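Caprin-1 (Homo sapiens, PDB 4WBE) binds mRNAs, regulates their transport, translation and/or stability and is essential for stress granule formation, its helical dimerization domain being the part seen here. Local coordinates at residues R1-Q4 against L5-E9; G96-Y99 against K100-K103; Q111-Y114 against F115-T118. All coordinates share one frame; numbering follows the deposited sequence.

Contact 1 of 3, residues R1-Q4 against L5-E9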
loop_
_atom_site.group_PDB
_atom_site.type_symbol
_atom_site.label_atom_id
_atom_site.label_comp_id
_atom_site.label_asym_id
_atom_site.label_seq_id
_atom_site.Cartn_x
_atom_site.Cartn_y
_atom_site.Cartn_z
ATOM N N ARG A 1 3.839 28.038 -0.081
ATOM C CA ARG A 1 4.090 27.833 1.339
ATOM C C ARG A 1 2.905 27.145 2.021
ATOM O O ARG A 1 3.081 26.136 2.708
ATOM C CB ARG A 1 4.403 29.174 2.008
ATOM C CG ARG A 1 4.345 29.162 3.526
ATOM C CD ARG A 1 5.310 28.161 4.136
ATOM N NE ARG A 1 5.100 28.027 5.575
ATOM C CZ ARG A 1 4.260 27.160 6.128
ATOM N NH1 ARG A 1 3.550 26.341 5.363
ATOM N NH2 ARG A 1 4.132 27.109 7.446
ATOM N N ARG A 2 1.701 27.675 1.826
ATOM C CA ARG A 2 0.509 26.971 2.287
ATOM C C ARG A 2 0.087 25.982 1.216
ATOM O O ARG A 2 -0.544 24.969 1.505
ATOM C CB ARG A 2 -0.659 27.898 2.618
ATOM C CG ARG A 2 -1.753 27.134 3.367
ATOM C CD ARG A 2 -2.911 27.986 3.823
ATOM N NE ARG A 2 -3.809 28.298 2.721
ATOM C CZ ARG A 2 -4.744 29.236 2.772
ATOM N NH1 ARG A 2 -4.904 29.945 3.877
ATOM N NH2 ARG A 2 -5.520 29.460 1.724
ATOM N N GLU A 3 0.434 26.291 -0.030
ATOM C CA GLU A 3 0.247 25.348 -1.121
ATOM C C GLU A 3 1.100 24.107 -0.872
ATOM O O GLU A 3 0.783 23.023 -1.355
ATOM C CB GLU A 3 0.585 25.997 -2.464
ATOM C CG GLU A 3 -0.465 27.003 -2.923
ATOM C CD GLU A 3 -0.079 27.721 -4.203
ATOM O OE1 GLU A 3 1.074 27.554 -4.654
ATOM O OE2 GLU A 3 -0.925 28.461 -4.750
ATOM N N GLN A 4 2.182 24.280 -0.119
ATOM C CA GLN A 4 3.038 23.168 0.276
ATOM C C GLN A 4 2.285 22.247 1.235
ATOM O O GLN A 4 2.230 21.032 1.030
ATOM C CB GLN A 4 4.316 23.692 0.931
ATOM C CG GLN A 4 5.272 22.610 1.414
ATOM C CD GLN A 4 6.434 23.171 2.226
ATOM O OE1 GLN A 4 6.536 24.382 2.435
ATOM N NE2 GLN A 4 7.320 22.288 2.679
ATOM N N LEU A 5 1.718 22.829 2.288
ATOM C CA LEU A 5 0.918 22.066 3.241
ATOM C C LEU A 5 -0.253 21.376 2.544
ATOM O O LEU A 5 -0.566 20.219 2.844
ATOM C CB LEU A 5 0.412 22.959 4.377
ATOM C CG LEU A 5 1.447 23.436 5.404
ATOM C CD1 LEU A 5 0.792 24.270 6.507
ATOM C CD2 LEU A 5 2.230 22.276 5.997
ATOM N N MET A 6 -0.890 22.078 1.608
ATOM C CA MET A 6 -2.018 21.494 0.879
ATOM C C MET A 6 -1.606 20.297 0.024
ATOM O O MET A 6 -2.336 19.315 -0.069
ATOM C CB MET A 6 -2.738 22.536 0.012
ATOM C CG MET A 6 -3.400 23.665 0.795
ATOM S SD MET A 6 -4.513 23.065 2.093
ATOM C CE MET A 6 -3.528 23.478 3.511
ATOM N N ARG A 7 -0.445 20.396 -0.612
ATOM C CA ARG A 7 0.066 19.294 -1.414
ATOM C C ARG A 7 0.423 18.093 -0.540
ATOM O O ARG A 7 0.173 16.948 -0.906
ATOM C CB ARG A 7 1.257 19.758 -2.273
ATOM C CG ARG A 7 0.825 20.695 -3.411
ATOM C CD ARG A 7 1.891 20.915 -4.489
ATOM N NE ARG A 7 3.122 21.523 -3.987
ATOM C CZ ARG A 7 3.322 22.834 -3.882
ATOM N NH1 ARG A 7 2.367 23.687 -4.230
ATOM N NH2 ARG A 7 4.478 23.292 -3.421
ATOM N N GLU A 8 1.014 18.365 0.616
ATOM C CA GLU A 8 1.360 17.309 1.557
ATOM C C GLU A 8 0.112 16.590 2.093
ATOM O O GLU A 8 0.103 15.364 2.244
ATOM C CB GLU A 8 2.266 17.871 2.658
ATOM C CG GLU A 8 3.647 18.286 2.120
ATOM C CD GLU A 8 4.547 18.925 3.163
ATOM O OE1 GLU A 8 4.091 19.132 4.309
ATOM O OE2 GLU A 8 5.720 19.217 2.835
ATOM N N GLU A 9 -0.940 17.354 2.360
ATOM C CA GLU A 9 -2.200 16.777 2.798
ATOM C C GLU A 9 -2.798 15.898 1.707
ATOM O O GLU A 9 -3.250 14.787 1.969
ATOM C CB GLU A 9 -3.200 17.883 3.140
ATOM C CG GLU A 9 -4.516 17.355 3.684
ATOM C CD GLU A 9 -4.360 16.810 5.091
ATOM O OE1 GLU A 9 -3.862 17.561 5.956
ATOM O OE2 GLU A 9 -4.710 15.631 5.331
#
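Gln4 and Glu8, Glu3 and Arg7, and Arg2 and Met6 meet one turn apart in a local contact along the first two turns of helix 2-27, near the N terminus of the chain. Most of its side chains are exposed. The backbone gives the frame. Met6 N donates to Arg2 O at 2.9 Å, and Arg7 N to Glu3 O at 3.0 Å. Glu8 N bonds to Gln4 O in the same way. These are the regular i to i+4 bonds of an alpha helix.

The side chains add little polar grip. Gln4 and Glu8 run side by side, pointing the same way. Gln4 CG is anti to the backbone N (chi1 179°) and the chain is extended beyond it, which carries the amide alongside the glutamate. Gln4 NE2 then makes a weak hydrogen bond to Glu8 OE2 at 3.5 Å. The amide and carboxylate planes stand 80° apart.

Arg7 is bent at chi3 (-61°), and its guanidinium folds back over the preceding turn. One face lies above Glu3 O, off toward the rim of the group. Arg7 NH1 comes to 3.4 Å from Glu3 CB. Glu3 OE1 is 4.1 Å from Arg7 NH1, beyond a salt bridge. On another side of the helix, Met6 CE lies 4.1 Å from Arg2 CG.

Arg7 also packs on Arg7 of the second subunit, and Glu8 on Trp84 of the second subunit. The segment lies in a predicted coiled coil. The chemistry is that of a largely exposed helix start, with Arg7 and Glu8 meeting the second subunit. Main-chain bonds set the shape, while the Glu3 and Arg7 charges probably attract each other only modestly.

Contact 2 of 3, residues G96-Y99 against K100-K103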
loop_
_atom_site.group_PDB
_atom_site.type_symbol
_atom_site.label_atom_id
_atom_site.label_comp_id
_atom_site.label_asym_id
_atom_site.label_seq_id
_atom_site.Cartn_x
_atom_site.Cartn_y
_atom_site.Cartn_z
ATOM N N GLY A 96 -8.893 -3.405 -20.499
ATOM C CA GLY A 96 -9.915 -3.315 -21.523
ATOM C C GLY A 96 -10.897 -2.179 -21.278
ATOM O O GLY A 96 -11.904 -2.056 -21.979
ATOM N N THR A 97 -10.601 -1.337 -20.292
ATOM C CA THR A 97 -11.436 -0.176 -20.004
ATOM C C THR A 97 -10.536 1.027 -19.712
ATOM O O THR A 97 -9.445 1.138 -20.274
ATOM C CB THR A 97 -12.423 -0.451 -18.838
ATOM O OG1 THR A 97 -13.155 0.740 -18.516
ATOM C CG2 THR A 97 -11.687 -0.955 -17.605
ATOM N N THR A 98 -10.981 1.919 -18.834
ATOM C CA THR A 98 -10.167 3.066 -18.444
ATOM C C THR A 98 -10.019 3.141 -16.932
ATOM O O THR A 98 -10.811 2.553 -16.193
ATOM C CB THR A 98 -10.789 4.392 -18.918
ATOM O OG1 THR A 98 -12.044 4.594 -18.259
ATOM C CG2 THR A 98 -10.998 4.390 -20.425
ATOM N N TYR A 99 -9.013 3.883 -16.480
ATOM C CA TYR A 99 -8.843 4.151 -15.061
ATOM C C TYR A 99 -10.021 4.967 -14.545
ATOM O O TYR A 99 -10.401 4.853 -13.376
ATOM C CB TYR A 99 -7.541 4.904 -14.809
ATOM C CG TYR A 99 -6.301 4.092 -15.077
ATOM C CD1 TYR A 99 -5.823 3.188 -14.139
ATOM C CD2 TYR A 99 -5.603 4.239 -16.262
ATOM C CE1 TYR A 99 -4.681 2.440 -14.379
ATOM C CE2 TYR A 99 -4.463 3.499 -16.514
ATOM C CZ TYR A 99 -4.005 2.606 -15.569
ATOM O OH TYR A 99 -2.871 1.877 -15.828
ATOM N N LYS A 100 -10.584 5.800 -15.414
ATOM C CA LYS A 100 -11.752 6.596 -15.050
ATOM C C LYS A 100 -12.936 5.713 -14.666
ATOM O O LYS A 100 -13.621 5.974 -13.675
ATOM C CB LYS A 100 -12.148 7.537 -16.187
ATOM C CG LYS A 100 -13.304 8.451 -15.829
ATOM C CD LYS A 100 -13.678 9.354 -16.992
ATOM C CE LYS A 100 -14.880 10.224 -16.654
ATOM N NZ LYS A 100 -15.061 11.322 -17.645
ATOM N N VAL A 101 -13.171 4.667 -15.448
ATOM C CA VAL A 101 -14.245 3.718 -15.148
ATOM C C VAL A 101 -13.944 2.896 -13.890
ATOM O O VAL A 101 -14.842 2.624 -13.090
ATOM C CB VAL A 101 -14.521 2.778 -16.341
ATOM C CG1 VAL A 101 -15.454 1.640 -15.940
ATOM C CG2 VAL A 101 -15.088 3.561 -17.524
ATOM N N LEU A 102 -12.690 2.477 -13.740
ATOM C CA LEU A 102 -12.276 1.726 -12.562
ATOM C C LEU A 102 -12.422 2.549 -11.283
ATOM O O LEU A 102 -12.864 2.038 -10.252
ATOM C CB LEU A 102 -10.833 1.240 -12.710
ATOM C CG LEU A 102 -10.590 0.128 -13.734
ATOM C CD1 LEU A 102 -9.120 -0.253 -13.748
ATOM C CD2 LEU A 102 -11.450 -1.083 -13.414
ATOM N N LYS A 103 -12.043 3.822 -11.356
ATOM C CA LYS A 103 -12.175 4.716 -10.218
ATOM C C LYS A 103 -13.650 4.865 -9.827
ATOM O O LYS A 103 -13.989 4.851 -8.644
ATOM C CB LYS A 103 -11.563 6.084 -10.522
ATOM C CG LYS A 103 -11.745 7.073 -9.379
ATOM C CD LYS A 103 -11.160 8.434 -9.711
ATOM C CE LYS A 103 -11.396 9.413 -8.573
ATOM N NZ LYS A 103 -10.742 10.712 -8.875
#
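Thr98 is the N-cap of helix 99-111, at the point where strand 97-98 of a two-stranded antiparallel hairpin turns into the helix. Thr98 OG1 sits between the backbone N and the carbonyl carbon (chi1 64°). From there it accepts from Val101 N at 3.0 Å, with an N-H...O angle of 158°. Thr98 O takes Leu102 N at 3.1 Å, and Tyr99 O takes Lys103 N at 2.8 Å.

Val101 packs against both threonines. Thr97 OG1 lies 3.3 Å from Val101 CB, and Val101 CG2 comes equally near Thr98 OG1. The methyl Thr97 CG2 reaches Leu102 CG more loosely, at 4.2 Å. Leu102 also packs on Leu54 and Phe58 of helix 49-62, and Tyr99 OH is hydrogen-bonded to His82 ND1.

Replacing Thr98 with an alanine would probably leave Val101 N without its capping acceptor and open a small gap beside Val101 CG2. The cap thus supplies a side-chain acceptor to a first-turn N-H, while the Val101 side chain packs against both threonine hydroxyls.

Contact 3 of 3, residues Q111-Y114 against F115-T118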
loop_
_atom_site.group_PDB
_atom_site.type_symbol
_atom_site.label_atom_id
_atom_site.label_comp_id
_atom_site.label_asym_id
_atom_site.label_seq_id
_atom_site.Cartn_x
_atom_site.Cartn_y
_atom_site.Cartn_z
ATOM N N GLN A 111 -18.392 3.844 -1.212
ATOM C CA GLN A 111 -19.543 4.624 -0.776
ATOM C C GLN A 111 -20.754 3.761 -0.420
ATOM O O GLN A 111 -21.738 4.248 0.124
ATOM C CB GLN A 111 -19.871 5.709 -1.811
ATOM C CG GLN A 111 -18.786 6.804 -1.863
ATOM C CD GLN A 111 -18.950 7.780 -3.018
ATOM O OE1 GLN A 111 -20.044 7.959 -3.547
ATOM N NE2 GLN A 111 -17.851 8.404 -3.424
ATOM N N SER A 112 -20.681 2.473 -0.730
ATOM C CA SER A 112 -21.756 1.558 -0.379
ATOM C C SER A 112 -21.788 1.352 1.130
ATOM O O SER A 112 -22.808 0.959 1.694
ATOM C CB SER A 112 -21.528 0.213 -1.061
ATOM O OG SER A 112 -20.544 -0.524 -0.367
ATOM N N ASN A 113 -20.643 1.608 1.759
ATOM C CA ASN A 113 -20.427 1.390 3.188
ATOM C C ASN A 113 -20.503 -0.066 3.645
ATOM O O ASN A 113 -20.620 -0.339 4.838
ATOM C CB ASN A 113 -21.301 2.313 4.035
ATOM C CG ASN A 113 -21.025 3.770 3.748
ATOM O OD1 ASN A 113 -19.881 4.155 3.448
ATOM N ND2 ASN A 113 -22.056 4.588 3.836
ATOM N N TYR A 114 -20.441 -0.990 2.689
ATOM C CA TYR A 114 -20.394 -2.416 3.006
ATOM C C TYR A 114 -19.232 -2.703 3.951
ATOM O O TYR A 114 -19.370 -3.443 4.929
ATOM C CB TYR A 114 -20.237 -3.244 1.724
ATOM C CG TYR A 114 -20.048 -4.727 1.971
ATOM C CD1 TYR A 114 -21.145 -5.554 2.186
ATOM C CD2 TYR A 114 -18.784 -5.301 1.966
ATOM C CE1 TYR A 114 -20.988 -6.910 2.415
ATOM C CE2 TYR A 114 -18.613 -6.663 2.192
ATOM C CZ TYR A 114 -19.723 -7.462 2.411
ATOM O OH TYR A 114 -19.560 -8.810 2.637
ATOM N N PHE A 115 -18.091 -2.081 3.661
ATOM C CA PHE A 115 -16.864 -2.339 4.399
ATOM C C PHE A 115 -16.722 -1.527 5.688
ATOM O O PHE A 115 -15.673 -1.563 6.333
ATOM C CB PHE A 115 -15.639 -2.170 3.490
ATOM C CG PHE A 115 -15.539 -3.225 2.426
ATOM C CD1 PHE A 115 -15.142 -4.517 2.751
ATOM C CD2 PHE A 115 -15.839 -2.931 1.105
ATOM C CE1 PHE A 115 -15.054 -5.500 1.776
ATOM C CE2 PHE A 115 -15.752 -3.903 0.121
ATOM C CZ PHE A 115 -15.357 -5.192 0.455
ATOM N N ASP A 116 -17.774 -0.794 6.056
ATOM C CA ASP A 116 -17.808 -0.110 7.344
ATOM C C ASP A 116 -18.071 -1.109 8.471
ATOM O O ASP A 116 -17.774 -0.834 9.633
ATOM C CB ASP A 116 -18.849 1.009 7.366
ATOM C CG ASP A 116 -18.381 2.259 6.649
ATOM O OD1 ASP A 116 -17.202 2.322 6.237
ATOM O OD2 ASP A 116 -19.199 3.189 6.511
ATOM N N SER A 117 -18.628 -2.267 8.137
ATOM C CA SER A 117 -18.746 -3.313 9.136
ATOM C C SER A 117 -17.611 -4.295 8.883
ATOM O O SER A 117 -17.110 -4.398 7.759
ATOM C CB SER A 117 -20.086 -4.042 9.013
ATOM O OG SER A 117 -21.166 -3.148 8.810
ATOM N N THR A 118 -17.199 -5.007 9.928
ATOM C CA THR A 118 -16.192 -6.056 9.791
ATOM C C THR A 118 -16.943 -7.388 9.753
ATOM O O THR A 118 -17.931 -7.555 10.468
ATOM C CB THR A 118 -15.186 -6.020 10.962
ATOM O OG1 THR A 118 -15.759 -6.646 12.118
ATOM C CG2 THR A 118 -14.830 -4.577 11.309
#
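The Tyr114 ring turns its edge to one face of the Phe115 ring in a T-shaped stack. The centroids are 4.9 Å apart and the planes meet at 87°. Tyr114 CD2 stands over the centre of the Phe115 ring, 3.7 Å from Phe115 CE1. Tyr114 CG is anti to the backbone N (chi1 175°) while Phe115 CG is anti to the carbonyl carbon, and these different first torsions bring the Tyr114 edge over the Phe115 face. Tyr114 also meets the ring of His119, and Tyr114 OH is hydrogen-bonded to Asp36 OD2. Phe115 packs on Tyr23 and Val24 of helix 2-27.

The second flat pair is Asn113 and Asp116. Their amide and carboxylate lie side by side, planes only 15° apart. Asn113 OD1 and Asp116 OD2 are both acceptors, 3.3 Å apart. Arg71 of the second subunit probably offsets the two acceptors: it makes a salt bridge to Asp116 OD2 and a weak hydrogen bond to Asn113 OD1.

Asp116 N donates to Asn113 O at 3.1 Å. Ser117 N makes a weak bond to Tyr114 O at 3.5 Å. Just before them, Ser112 OG accepts from Tyr114 N at 3.1 Å. With positive phi at Asn113, this is a helix exit: an ST turn leading into a short 3-10 turn, which here borders the second subunit.

Overall arrangement
From the N terminus, contact 1 lies within the start of helix 2-27. Contact 2 comes much later, where strand 97-98 passes into helix 99-111, and contact 3 follows the end of that helix. The three are in series; none nests within or crosses another, and each is local, so none closes a long loop. Contacts 2 and 3 mark the two ends of helix 99-111, with nearest atoms about 7 Å apart. Contact 1 is remote, its centre about 30 Å from that of contact 3. Contact 2 joins the hairpin to helix 49-62. Contact 3 joins the C-terminal turn to helices 2-27 and 31-39. Contacts 1 and 3 both touch the second subunit.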